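Dihydroorotase (Campylobacter jejuni subsp. jejuni, PDB 3PNU) probably catalyses the reversible cyclization of N-carbamoyl-L-aspartate to dihydroorotate in pyrimidine biosynthesis, as a homodimeric zinc hydrolase with two zinc ions per subunit. Local coordinates at residues Val162-Glu166 / Lys233-Lys237; Ala177-Leu183 / Tyr202-Tyr206; Leu211-Ile215 / Val288-Leu292; Gly252-Phe258 / Lys304-Thr310. All coordinates share one frame; numbering follows the deposited sequence.

Interaction 1: residues Val162-Glu166 / Lys233-Lys237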
loop_
_atom_site.group_PDB
_atom_site.type_symbol
_atom_site.label_atom_id
_atom_site.label_comp_id
_atom_site.label_asym_id
_atom_site.label_seq_id
_atom_site.Cartn_x
_atom_site.Cartn_y
_atom_site.Cartn_z
ATOM N N VAL A 162 -6.985 -1.514 6.667
ATOM C CA VAL A 162 -6.944 -0.412 5.716
ATOM C C VAL A 162 -7.811 -0.509 4.470
ATOM O O VAL A 162 -8.448 0.465 4.106
ATOM C CB VAL A 162 -5.463 -0.055 5.328
ATOM C CG1 VAL A 162 -4.836 -1.145 4.490
ATOM C CG2 VAL A 162 -5.410 1.323 4.611
ATOM N N MET A 163 -7.886 -1.671 3.838
ATOM C CA MET A 163 -8.699 -1.799 2.654
ATOM C C MET A 163 -10.196 -1.842 2.958
ATOM O O MET A 163 -11.013 -1.672 2.023
ATOM C CB MET A 163 -8.327 -3.065 1.896
ATOM C CG MET A 163 -6.873 -3.127 1.488
ATOM S SD MET A 163 -6.366 -1.684 0.513
ATOM C CE MET A 163 -7.442 -1.914 -0.887
ATOM N N ASP A 164 -10.565 -2.056 4.232
ATOM C CA ASP A 164 -11.982 -2.153 4.623
ATOM C C ASP A 164 -12.508 -0.954 5.423
ATOM O O ASP A 164 -13.664 -0.929 5.828
ATOM C CB ASP A 164 -12.184 -3.370 5.533
ATOM C CG ASP A 164 -11.793 -4.690 4.886
ATOM O OD1 ASP A 164 -11.728 -4.807 3.647
ATOM O OD2 ASP A 164 -11.589 -5.642 5.656
ATOM N N ARG A 165 -11.678 0.038 5.656
ATOM C CA ARG A 165 -12.095 1.147 6.487
ATOM C C ARG A 165 -13.332 1.857 6.006
ATOM O O ARG A 165 -14.185 2.211 6.830
ATOM C CB ARG A 165 -10.967 2.148 6.660
ATOM C CG ARG A 165 -9.846 1.600 7.457
ATOM C CD ARG A 165 -8.697 2.552 7.528
ATOM N NE ARG A 165 -7.662 1.981 8.363
ATOM C CZ ARG A 165 -6.434 2.462 8.478
ATOM N NH1 ARG A 165 -6.071 3.546 7.802
ATOM N NH2 ARG A 165 -5.561 1.842 9.271
ATOM N N GLU A 166 -13.448 2.056 4.694
ATOM C CA GLU A 166 -14.610 2.763 4.163
ATOM C C GLU A 166 -15.852 1.865 4.111
ATOM O O GLU A 166 -16.936 2.282 4.555
ATOM C CB GLU A 166 -14.338 3.392 2.802
ATOM C CG GLU A 166 -15.561 4.066 2.219
ATOM C CD GLU A 166 -15.289 4.778 0.907
ATOM O OE1 GLU A 166 -16.147 4.668 0.008
ATOM O OE2 GLU A 166 -14.224 5.429 0.770
ATOM N N LYS A 233 -5.605 8.996 1.729
ATOM C CA LYS A 233 -6.653 8.417 2.521
ATOM C C LYS A 233 -7.967 9.014 2.006
ATOM O O LYS A 233 -8.079 10.232 1.863
ATOM C CB LYS A 233 -6.427 8.739 4.000
ATOM C CG LYS A 233 -5.130 8.106 4.538
ATOM C CD LYS A 233 -4.906 8.402 6.012
ATOM C CE LYS A 233 -3.537 7.852 6.540
ATOM N NZ LYS A 233 -3.503 6.377 6.664
ATOM N N PRO A 234 -8.956 8.168 1.681
ATOM C CA PRO A 234 -8.944 6.714 1.729
ATOM C C PRO A 234 -8.127 6.156 0.590
ATOM O O PRO A 234 -8.141 6.683 -0.518
ATOM C CB PRO A 234 -10.420 6.345 1.562
ATOM C CG PRO A 234 -11.169 7.620 1.847
ATOM C CD PRO A 234 -10.295 8.677 1.349
ATOM N N ILE A 235 -7.414 5.085 0.877
ATOM C CA ILE A 235 -6.557 4.432 -0.082
ATOM C C ILE A 235 -7.304 4.064 -1.361
ATOM O O ILE A 235 -8.486 3.722 -1.326
ATOM C CB ILE A 235 -5.961 3.138 0.567
ATOM C CG1 ILE A 235 -4.833 2.578 -0.281
ATOM C CG2 ILE A 235 -7.056 2.066 0.857
ATOM C CD1 ILE A 235 -3.653 3.516 -0.364
ATOM N N ALA A 236 -6.625 4.140 -2.495
ATOM C CA ALA A 236 -7.233 3.714 -3.752
ATOM C C ALA A 236 -7.498 2.209 -3.605
ATOM O O ALA A 236 -6.679 1.478 -3.050
ATOM C CB ALA A 236 -6.328 3.987 -4.924
ATOM N N LYS A 237 -8.615 1.739 -4.129
ATOM C CA LYS A 237 -9.001 0.340 -3.936
ATOM C C LYS A 237 -9.017 -0.511 -5.209
ATOM O O LYS A 237 -8.055 -0.480 -5.969
ATOM C CB LYS A 237 -10.325 0.307 -3.135
ATOM C CG LYS A 237 -10.114 0.964 -1.731
ATOM C CD LYS A 237 -11.309 1.087 -0.910
ATOM C CE LYS A 237 -10.987 1.734 0.422
ATOM N NZ LYS A 237 -10.502 3.113 0.312
HETATM O O HOH W 1 -10.330 2.850 3.286
#
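Lys237 runs its side chain along Met163, the two passing in opposite directions. From CB the chain is extended; its CG meets the methyl CE of Met163 (4.0 Å), CD passes the Met163 carbonyl, and CE lies 3.8 Å from Met163 O. A final bend at chi4 (64°) then folds NZ back to its own segment, where it donates to Ile235 O at 2.7 Å, in the carbonyl plane and on a lone pair. NZ also donates to a water at 3.0 Å, which passes a hydrogen bond on to Val162 O, and Thr191 OG1 is a further partner. Glu166 OE2 stays 4.4 Å from Lys237 NZ, too far for a salt bridge, and hydrogen-bonds to Thr191. Ile235 CG2 packs 3.8 Å from Met163 SD. Arg165 NH1 and Lys233 NZ come within 4.0 Å, a closeness probably eased because each donates to a carbonyl of the second subunit, Gly223 and Gly224 respectively. Pro234, after a cis peptide bond, touches the zinc ligand His189, and its side chain is about 5 Å from a zinc ion. Through Pro234 the contact thus lies beside the binuclear zinc site of the amidohydrolase TIM barrel, and on its other side it reaches the second subunit.

Interaction 2: residues Ala177-Leu183 / Tyr202-Tyr206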
loop_
_atom_site.group_PDB
_atom_site.type_symbol
_atom_site.label_atom_id
_atom_site.label_comp_id
_atom_site.label_asym_id
_atom_site.label_seq_id
_atom_site.Cartn_x
_atom_site.Cartn_y
_atom_site.Cartn_z
ATOM N N ALA A 177 -28.218 8.207 8.904
ATOM C CA ALA A 177 -29.255 8.595 7.937
ATOM C C ALA A 177 -30.648 8.269 8.447
ATOM O O ALA A 177 -31.582 9.062 8.273
ATOM C CB ALA A 177 -29.035 7.924 6.632
ATOM N N LYS A 178 -30.793 7.098 9.056
ATOM C CA LYS A 178 -32.086 6.657 9.570
ATOM C C LYS A 178 -32.514 7.468 10.796
ATOM O O LYS A 178 -33.675 7.825 10.924
ATOM C CB LYS A 178 -32.049 5.164 9.891
ATOM C CG LYS A 178 -31.835 4.315 8.656
ATOM C CD LYS A 178 -32.047 2.816 8.891
ATOM C CE LYS A 178 -31.008 2.195 9.777
ATOM N NZ LYS A 178 -31.282 0.727 9.920
ATOM N N HIS A 179 -31.564 7.758 11.680
ATOM C CA HIS A 179 -31.834 8.509 12.883
ATOM C C HIS A 179 -31.958 10.001 12.636
ATOM O O HIS A 179 -32.568 10.686 13.430
ATOM C CB HIS A 179 -30.751 8.276 13.931
ATOM C CG HIS A 179 -30.897 6.998 14.700
ATOM N ND1 HIS A 179 -30.305 5.813 14.314
ATOM C CD2 HIS A 179 -31.551 6.728 15.855
ATOM C CE1 HIS A 179 -30.594 4.866 15.190
ATOM N NE2 HIS A 179 -31.348 5.395 16.134
ATOM N N PHE A 180 -31.385 10.517 11.556
ATOM C CA PHE A 180 -31.446 11.956 11.282
ATOM C C PHE A 180 -31.836 12.155 9.828
ATOM O O PHE A 180 -31.050 12.648 9.040
ATOM C CB PHE A 180 -30.105 12.600 11.606
ATOM C CG PHE A 180 -29.672 12.401 13.042
ATOM C CD1 PHE A 180 -30.173 13.207 14.055
ATOM C CD2 PHE A 180 -28.774 11.411 13.382
ATOM C CE1 PHE A 180 -29.784 13.019 15.368
ATOM C CE2 PHE A 180 -28.383 11.229 14.679
ATOM C CZ PHE A 180 -28.887 12.031 15.677
ATOM N N PRO A 181 -33.075 11.800 9.484
ATOM C CA PRO A 181 -33.526 11.789 8.106
ATOM C C PRO A 181 -33.659 13.120 7.397
ATOM O O PRO A 181 -33.788 13.124 6.175
ATOM C CB PRO A 181 -34.880 11.067 8.174
ATOM C CG PRO A 181 -35.361 11.284 9.581
ATOM C CD PRO A 181 -34.158 11.492 10.442
ATOM N N ARG A 182 -33.625 14.227 8.127
ATOM C CA ARG A 182 -33.713 15.540 7.502
ATOM C C ARG A 182 -32.343 16.196 7.453
ATOM O O ARG A 182 -32.216 17.336 7.024
ATOM C CB ARG A 182 -34.709 16.438 8.247
ATOM C CG ARG A 182 -36.123 15.845 8.320
ATOM C CD ARG A 182 -37.070 16.713 9.147
ATOM N NE ARG A 182 -36.503 17.073 10.452
ATOM C CZ ARG A 182 -36.497 16.299 11.541
ATOM N NH1 ARG A 182 -37.010 15.068 11.517
ATOM N NH2 ARG A 182 -35.948 16.764 12.665
ATOM N N LEU A 183 -31.319 15.483 7.906
ATOM C CA LEU A 183 -29.953 16.002 7.874
ATOM C C LEU A 183 -29.293 15.647 6.532
ATOM O O LEU A 183 -29.429 14.527 6.049
ATOM C CB LEU A 183 -29.147 15.368 8.998
ATOM C CG LEU A 183 -27.687 15.780 9.220
ATOM C CD1 LEU A 183 -27.535 17.269 9.596
ATOM C CD2 LEU A 183 -27.086 14.932 10.304
ATOM N N TYR A 202 -30.629 6.114 0.534
ATOM C CA TYR A 202 -31.207 7.116 1.445
ATOM C C TYR A 202 -31.207 8.483 0.800
ATOM O O TYR A 202 -30.193 8.931 0.268
ATOM C CB TYR A 202 -30.464 7.129 2.800
ATOM C CG TYR A 202 -30.571 5.823 3.569
ATOM C CD1 TYR A 202 -31.562 5.627 4.541
ATOM C CD2 TYR A 202 -29.682 4.769 3.316
ATOM C CE1 TYR A 202 -31.664 4.400 5.246
ATOM C CE2 TYR A 202 -29.771 3.559 4.008
ATOM C CZ TYR A 202 -30.769 3.377 4.969
ATOM O OH TYR A 202 -30.843 2.173 5.629
ATOM N N GLU A 203 -32.347 9.152 0.847
ATOM C CA GLU A 203 -32.485 10.466 0.209
ATOM C C GLU A 203 -31.574 11.532 0.782
ATOM O O GLU A 203 -31.201 12.439 0.081
ATOM C CB GLU A 203 -33.933 10.952 0.289
ATOM C CG GLU A 203 -34.892 10.096 -0.516
ATOM C CD GLU A 203 -36.344 10.421 -0.235
ATOM O OE1 GLU A 203 -37.178 9.510 -0.397
ATOM O OE2 GLU A 203 -36.652 11.566 0.169
ATOM N N ASN A 204 -31.226 11.427 2.057
ATOM C CA ASN A 204 -30.358 12.411 2.671
ATOM C C ASN A 204 -28.843 12.120 2.549
ATOM O O ASN A 204 -28.018 12.838 3.140
ATOM C CB ASN A 204 -30.761 12.649 4.118
ATOM C CG ASN A 204 -30.800 11.390 4.947
ATOM O OD1 ASN A 204 -31.118 10.292 4.451
ATOM N ND2 ASN A 204 -30.505 11.540 6.238
ATOM N N LEU A 205 -28.476 11.084 1.782
ATOM C CA LEU A 205 -27.069 10.790 1.545
ATOM C C LEU A 205 -26.614 11.395 0.228
ATOM O O LEU A 205 -27.305 11.284 -0.786
ATOM C CB LEU A 205 -26.783 9.292 1.548
ATOM C CG LEU A 205 -26.744 8.602 2.900
ATOM C CD1 LEU A 205 -26.465 7.108 2.662
ATOM C CD2 LEU A 205 -25.685 9.227 3.796
ATOM N N TYR A 206 -25.443 12.034 0.271
ATOM C CA TYR A 206 -24.832 12.651 -0.881
ATOM C C TYR A 206 -23.373 12.233 -0.863
ATOM O O TYR A 206 -22.941 11.563 0.068
ATOM C CB TYR A 206 -24.958 14.181 -0.801
ATOM C CG TYR A 206 -26.398 14.679 -0.784
ATOM C CD1 TYR A 206 -27.072 14.944 -1.962
ATOM C CD2 TYR A 206 -27.074 14.872 0.406
ATOM C CE1 TYR A 206 -28.371 15.376 -1.957
ATOM C CE2 TYR A 206 -28.383 15.330 0.418
ATOM C CZ TYR A 206 -29.020 15.571 -0.765
ATOM O OH TYR A 206 -30.319 16.012 -0.777
#
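An asparagine side chain, Asn204, links the two alpha-to-beta connections that lead into neighbouring parallel strands of the TIM barrel, 185-187 and 205-209, at the end where these strands begin. Segment 177-183 leaves helix 170-179 and makes a type I turn from Phe180 to Leu183; segment 202-206 makes another from Tyr202 to Leu205. The Asn204 amide points into the first of these connections. Its ND2 donates to Leu183 O at 3.2 Å, the acceptor 10° out of the amide plane and the N-H in the carbonyl plane, and more weakly to Ala177 O in the last turn of the helix at 3.4 Å. The same group therefore holds the turn and, more weakly, the end of the helix. Asn204 chi1 of 55° sets CG between the backbone N and the carbonyl carbon, which turns the amide toward the connection. The Asn204 backbone hydrogen-bonds to Ile185, next to the parallel pairing of strands 185-187 and 205-209. Beside the polar group, Ala177 CB sits 4.0 Å from Tyr202 CD1 on an oblique approach to the ring. Tyr202 OH bonds to Glu174, one turn earlier in the helix, while Lys178 approaches the Tyr202 ring obliquely, its CG 3.4 Å from Tyr202 CE1.

Interaction 3: residues Leu211-Ile215 / Val288-Leu292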
loop_
_atom_site.group_PDB
_atom_site.type_symbol
_atom_site.label_atom_id
_atom_site.label_comp_id
_atom_site.label_asym_id
_atom_site.label_seq_id
_atom_site.Cartn_x
_atom_site.Cartn_y
_atom_site.Cartn_z
ATOM N N LEU A 211 -10.516 13.542 -8.068
ATOM C CA LEU A 211 -10.019 13.309 -9.385
ATOM C C LEU A 211 -9.251 12.003 -9.412
ATOM O O LEU A 211 -9.530 11.138 -10.232
ATOM C CB LEU A 211 -9.129 14.463 -9.813
ATOM C CG LEU A 211 -8.423 14.279 -11.157
ATOM C CD1 LEU A 211 -9.400 13.847 -12.206
ATOM C CD2 LEU A 211 -7.687 15.572 -11.530
ATOM N N HIS A 212 -8.300 11.845 -8.495
ATOM C CA HIS A 212 -7.454 10.640 -8.505
ATOM C C HIS A 212 -8.216 9.323 -8.393
ATOM O O HIS A 212 -7.915 8.380 -9.120
ATOM C CB HIS A 212 -6.264 10.757 -7.533
ATOM C CG HIS A 212 -6.613 11.211 -6.151
ATOM N ND1 HIS A 212 -6.978 12.508 -5.858
ATOM C CD2 HIS A 212 -6.582 10.554 -4.966
ATOM C CE1 HIS A 212 -7.198 12.617 -4.559
ATOM N NE2 HIS A 212 -6.974 11.442 -3.994
ATOM N N HIS A 213 -9.249 9.274 -7.558
ATOM C CA HIS A 213 -10.016 8.043 -7.399
ATOM C C HIS A 213 -10.780 7.620 -8.637
ATOM O O HIS A 213 -11.267 6.456 -8.709
ATOM C CB HIS A 213 -10.934 8.128 -6.197
ATOM C CG HIS A 213 -10.207 8.103 -4.894
ATOM N ND1 HIS A 213 -10.139 9.192 -4.057
ATOM C CD2 HIS A 213 -9.489 7.121 -4.297
ATOM C CE1 HIS A 213 -9.425 8.878 -2.989
ATOM N NE2 HIS A 213 -9.018 7.627 -3.111
ATOM N N LEU A 214 -10.917 8.529 -9.606
ATOM C CA LEU A 214 -11.569 8.171 -10.866
ATOM C C LEU A 214 -10.556 7.498 -11.783
ATOM O O LEU A 214 -10.927 6.866 -12.766
ATOM C CB LEU A 214 -12.094 9.404 -11.598
ATOM C CG LEU A 214 -13.328 10.070 -11.015
ATOM C CD1 LEU A 214 -13.542 11.433 -11.692
ATOM C CD2 LEU A 214 -14.541 9.143 -11.138
ATOM N N ILE A 215 -9.277 7.643 -11.432
ATOM C CA ILE A 215 -8.184 7.183 -12.262
ATOM C C ILE A 215 -7.370 5.991 -11.731
ATOM O O ILE A 215 -7.167 5.023 -12.455
ATOM C CB ILE A 215 -7.224 8.377 -12.510
ATOM C CG1 ILE A 215 -7.977 9.517 -13.224
ATOM C CG2 ILE A 215 -6.026 7.941 -13.337
ATOM C CD1 ILE A 215 -7.177 10.825 -13.399
ATOM N N VAL A 288 -7.357 17.733 -16.616
ATOM C CA VAL A 288 -7.430 16.277 -16.485
ATOM C C VAL A 288 -8.893 15.841 -16.584
ATOM O O VAL A 288 -9.206 14.923 -17.344
ATOM C CB VAL A 288 -6.765 15.748 -15.189
ATOM C CG1 VAL A 288 -6.793 14.206 -15.182
ATOM C CG2 VAL A 288 -5.318 16.270 -15.059
ATOM N N LEU A 289 -9.789 16.519 -15.857
ATOM C CA LEU A 289 -11.232 16.202 -15.937
ATOM C C LEU A 289 -11.778 16.385 -17.350
ATOM O O LEU A 289 -12.597 15.588 -17.834
ATOM C CB LEU A 289 -12.064 17.053 -14.968
ATOM C CG LEU A 289 -12.109 16.644 -13.486
ATOM C CD1 LEU A 289 -12.900 17.658 -12.678
ATOM C CD2 LEU A 289 -12.705 15.258 -13.314
ATOM N N ALA A 290 -11.339 17.453 -18.005
ATOM C CA ALA A 290 -11.771 17.719 -19.371
ATOM C C ALA A 290 -11.447 16.505 -20.265
ATOM O O ALA A 290 -12.317 15.983 -20.956
ATOM C CB ALA A 290 -11.104 18.992 -19.894
ATOM N N GLU A 291 -10.203 16.040 -20.228
ATOM C CA GLU A 291 -9.810 14.876 -21.052
ATOM C C GLU A 291 -10.671 13.636 -20.722
ATOM O O GLU A 291 -11.221 12.983 -21.631
ATOM C CB GLU A 291 -8.290 14.609 -20.923
ATOM C CG GLU A 291 -7.717 13.330 -21.619
ATOM C CD GLU A 291 -8.012 13.203 -23.130
ATOM O OE1 GLU A 291 -7.676 12.145 -23.720
ATOM O OE2 GLU A 291 -8.581 14.131 -23.736
ATOM N N LEU A 292 -10.801 13.338 -19.423
ATOM C CA LEU A 292 -11.593 12.198 -18.950
ATOM C C LEU A 292 -13.016 12.197 -19.448
ATOM O O LEU A 292 -13.501 11.183 -19.962
ATOM C CB LEU A 292 -11.616 12.175 -17.417
ATOM C CG LEU A 292 -10.449 11.474 -16.741
ATOM C CD1 LEU A 292 -10.359 11.865 -15.271
ATOM C CD2 LEU A 292 -10.630 9.964 -16.939
#
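Leu211 forks against one side of helix 285-296. Its CD2 packs on Val288 alone, 3.8 Å from CB. CD1 meets Leu289 CD2 and Leu292 CD1, each at 3.8 Å, as well as Val288 CG1, running counter to the Leu289 side chain and slantwise to that of Leu292. Setting CG anti to the backbone N, chi1 174°, extends the leucine across to the helix with both branches engaged. Ile215 arrives beside it: its extended arm (chi2 174°) ends in CD1, which lies 3.8 Å from both Val288 CG1 and Leu292 CD1 and thus bridges two residues one helical turn apart. Leu214 adds a lighter touch, CD1 to Leu289 CD2 at 4.2 Å. Three residues of 211-215 can face the helix together because the segment coils: Leu214 N bonds to Leu211 O at 3.0 Å and Ile215 N to His212 O at 2.8 Å, which turns His212 the other way. All contacts across the pair are between aliphatic carbons. Around them, Phe258 covers Leu211 and Leu289, Leu214 reaches Cys246 and Ala249 of helix 239-250, and Val288 backs onto Leu353 of the antiparallel sheet. The arrangement is hydrophobic packing of a TIM barrel, joining the loop that follows strand 205-209 to an outer helix.

Interaction 4: residues Gly252-Phe258 / Lys304-Thr310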
loop_
_atom_site.group_PDB
_atom_site.type_symbol
_atom_site.label_atom_id
_atom_site.label_comp_id
_atom_site.label_asym_id
_atom_site.label_seq_id
_atom_site.Cartn_x
_atom_site.Cartn_y
_atom_site.Cartn_z
ATOM N N GLY A 252 -23.187 11.866 -14.438
ATOM C CA GLY A 252 -23.631 13.099 -13.805
ATOM C C GLY A 252 -24.645 12.896 -12.693
ATOM O O GLY A 252 -25.352 13.830 -12.339
ATOM N N TYR A 253 -24.713 11.689 -12.127
ATOM C CA TYR A 253 -25.664 11.392 -11.043
ATOM C C TYR A 253 -25.792 12.587 -10.089
ATOM O O TYR A 253 -24.809 13.073 -9.537
ATOM C CB TYR A 253 -25.288 10.118 -10.299
ATOM C CG TYR A 253 -26.310 9.732 -9.279
ATOM C CD1 TYR A 253 -27.544 9.252 -9.674
ATOM C CD2 TYR A 253 -26.048 9.840 -7.913
ATOM C CE1 TYR A 253 -28.505 8.898 -8.747
ATOM C CE2 TYR A 253 -27.007 9.481 -6.974
ATOM C CZ TYR A 253 -28.230 9.012 -7.404
ATOM O OH TYR A 253 -29.193 8.641 -6.498
ATOM N N GLU A 254 -27.033 13.020 -9.907
ATOM C CA GLU A 254 -27.373 14.243 -9.177
ATOM C C GLU A 254 -26.893 14.410 -7.725
ATOM O O GLU A 254 -26.755 15.548 -7.268
ATOM C CB GLU A 254 -28.891 14.448 -9.236
ATOM C CG GLU A 254 -29.661 13.326 -8.536
ATOM C CD GLU A 254 -31.169 13.405 -8.723
ATOM O OE1 GLU A 254 -31.797 12.331 -8.696
ATOM O OE2 GLU A 254 -31.717 14.520 -8.915
ATOM N N LYS A 255 -26.655 13.318 -7.001
ATOM C CA LYS A 255 -26.222 13.432 -5.606
ATOM C C LYS A 255 -24.690 13.351 -5.424
ATOM O O LYS A 255 -24.191 13.344 -4.287
ATOM C CB LYS A 255 -26.931 12.398 -4.734
ATOM C CG LYS A 255 -28.457 12.473 -4.827
ATOM C CD LYS A 255 -29.162 11.821 -3.632
ATOM C CE LYS A 255 -28.767 10.370 -3.374
ATOM N NZ LYS A 255 -29.364 9.874 -2.073
ATOM N N VAL A 256 -23.959 13.284 -6.541
ATOM C CA VAL A 256 -22.513 13.242 -6.515
ATOM C C VAL A 256 -21.975 14.599 -6.968
ATOM O O VAL A 256 -22.509 15.200 -7.896
ATOM C CB VAL A 256 -21.976 12.110 -7.373
ATOM C CG1 VAL A 256 -20.515 12.337 -7.697
ATOM C CG2 VAL A 256 -22.189 10.773 -6.653
ATOM N N MET A 257 -20.938 15.081 -6.292
ATOM C CA MET A 257 -20.336 16.377 -6.576
ATOM C C MET A 257 -18.841 16.204 -6.629
ATOM O O MET A 257 -18.293 15.361 -5.940
ATOM C CB MET A 257 -20.648 17.347 -5.442
ATOM C CG MET A 257 -22.117 17.683 -5.259
ATOM S SD MET A 257 -22.475 18.387 -3.632
ATOM C CE MET A 257 -22.516 16.931 -2.598
ATOM N N PHE A 258 -18.157 16.992 -7.442
ATOM C CA PHE A 258 -16.723 16.878 -7.478
ATOM C C PHE A 258 -16.121 17.541 -6.253
ATOM O O PHE A 258 -16.519 18.639 -5.867
ATOM C CB PHE A 258 -16.136 17.491 -8.732
ATOM C CG PHE A 258 -14.665 17.624 -8.670
ATOM C CD1 PHE A 258 -13.863 16.530 -8.851
ATOM C CD2 PHE A 258 -14.087 18.844 -8.405
ATOM C CE1 PHE A 258 -12.481 16.648 -8.775
ATOM C CE2 PHE A 258 -12.713 18.973 -8.336
ATOM C CZ PHE A 258 -11.917 17.863 -8.511
ATOM N N LYS A 304 -22.377 19.150 -14.783
ATOM C CA LYS A 304 -23.190 18.689 -13.652
ATOM C C LYS A 304 -22.329 18.266 -12.451
ATOM O O LYS A 304 -22.585 18.659 -11.300
ATOM C CB LYS A 304 -24.052 17.499 -14.062
ATOM C CG LYS A 304 -25.386 17.821 -14.765
ATOM C CD LYS A 304 -25.963 16.541 -15.375
ATOM C CE LYS A 304 -27.386 16.666 -15.893
ATOM N NZ LYS A 304 -28.416 16.556 -14.802
ATOM N N PHE A 305 -21.309 17.473 -12.736
ATOM C CA PHE A 305 -20.417 16.933 -11.729
ATOM C C PHE A 305 -19.613 18.021 -11.021
ATOM O O PHE A 305 -19.453 17.979 -9.800
ATOM C CB PHE A 305 -19.531 15.856 -12.383
ATOM C CG PHE A 305 -18.520 15.227 -11.459
ATOM C CD1 PHE A 305 -18.923 14.579 -10.303
ATOM C CD2 PHE A 305 -17.169 15.243 -11.781
ATOM C CE1 PHE A 305 -17.995 14.001 -9.468
ATOM C CE2 PHE A 305 -16.243 14.654 -10.951
ATOM C CZ PHE A 305 -16.655 14.032 -9.790
ATOM N N LEU A 306 -19.139 19.007 -11.783
ATOM C CA LEU A 306 -18.353 20.114 -11.245
ATOM C C LEU A 306 -19.144 21.279 -10.696
ATOM O O LEU A 306 -18.594 22.098 -9.951
ATOM C CB LEU A 306 -17.472 20.712 -12.344
ATOM C CG LEU A 306 -16.048 20.277 -12.551
ATOM C CD1 LEU A 306 -15.531 20.947 -13.817
ATOM C CD2 LEU A 306 -15.216 20.689 -11.324
ATOM N N SER A 307 -20.411 21.401 -11.077
ATOM C CA SER A 307 -21.146 22.578 -10.651
ATOM C C SER A 307 -22.644 22.480 -10.460
ATOM O O SER A 307 -23.130 22.846 -9.389
ATOM C CB SER A 307 -20.872 23.708 -11.645
ATOM O OG SER A 307 -21.275 24.961 -11.132
ATOM N N ASP A 308 -23.378 22.012 -11.469
ATOM C CA ASP A 308 -24.852 22.013 -11.370
ATOM C C ASP A 308 -25.428 21.138 -10.254
ATOM O O ASP A 308 -26.458 21.491 -9.664
ATOM C CB ASP A 308 -25.538 21.644 -12.706
ATOM C CG ASP A 308 -25.092 22.516 -13.876
ATOM O OD1 ASP A 308 -24.275 23.434 -13.705
ATOM O OD2 ASP A 308 -25.565 22.263 -14.994
ATOM N N ASN A 309 -24.793 20.005 -9.971
ATOM C CA ASN A 309 -25.297 19.118 -8.928
ATOM C C ASN A 309 -25.226 19.818 -7.586
ATOM O O ASN A 309 -26.199 19.853 -6.832
ATOM C CB ASN A 309 -24.536 17.788 -8.883
ATOM C CG ASN A 309 -24.769 16.928 -10.125
ATOM O OD1 ASN A 309 -25.470 17.342 -11.042
ATOM N ND2 ASN A 309 -24.168 15.719 -10.157
ATOM N N THR A 310 -24.066 20.384 -7.287
ATOM C CA THR A 310 -23.899 21.100 -6.052
ATOM C C THR A 310 -24.890 22.253 -6.014
ATOM O O THR A 310 -25.586 22.431 -5.032
ATOM C CB THR A 310 -22.498 21.680 -5.928
ATOM O OG1 THR A 310 -21.545 20.616 -5.858
ATOM C CG2 THR A 310 -22.390 22.545 -4.695
HETATM O O HOH W 2 -27.865 17.962 -7.641
#
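Asn309 supplies the polar grip on segment 252-258. Its ND2 donates to Val256 O at 2.9 Å, nearly straight (169°) and almost end-on to the carbonyl, and to Gly252 O at 3.1 Å, where the donor stands above the carbonyl plane, 63° out of it. Both acceptors lie close to the amide plane, which fixes the rotation of the amide. A backbone bond joins Phe258 N to Phe305 O (2.9 Å); a wider pi-type turn makes Asn309 N bond to Lys304 O, leaving Phe305 O to the strand. One water donates to both Glu254 O and Asn309 O.

These bonds fasten helix 299-314 across strand 256-258 of the TIM barrel, a strand that also pairs through Phe258 with Met33 of strand 31-35.

Apolar contacts centre on Phe305. Phe258 CB lies over one face of the Phe305 ring, 3.7 Å from its centroid, a CH-pi contact, while Val256 CG1 touches the edge at Phe305 CE1 (3.5 Å). The two phenyl rings are oblique, their planes at 71°. Phe258 CD2 meets Leu306 CD2 at 3.6 Å, those side chains lying alongside and pointing the same way. Apart from this group, the Met257 side chain crosses that of Thr310 at about a right angle.

From the N terminus, interaction 1 opens first at 162-166. Before it closes at 233-237, interaction 2 both opens and closes, bringing 177-183 back to 202-206 over a short helix-and-strand excursion. Interaction 3 opens at 211-215, still within the loop of interaction 1, but closes only at 288-292, so these two cross; they touch where Pro234 O probably bonds to His213 NE2. Interaction 4 opens at 252-258 and closes at 304-310, crossing interaction 3 in turn and sharing packing through Phe258 and Leu289. Interactions 2 and 4 follow in series yet meet at neighbouring strands 205-209 and 256-258. Together they tie the zinc-side loops, barrel strands and outer helices.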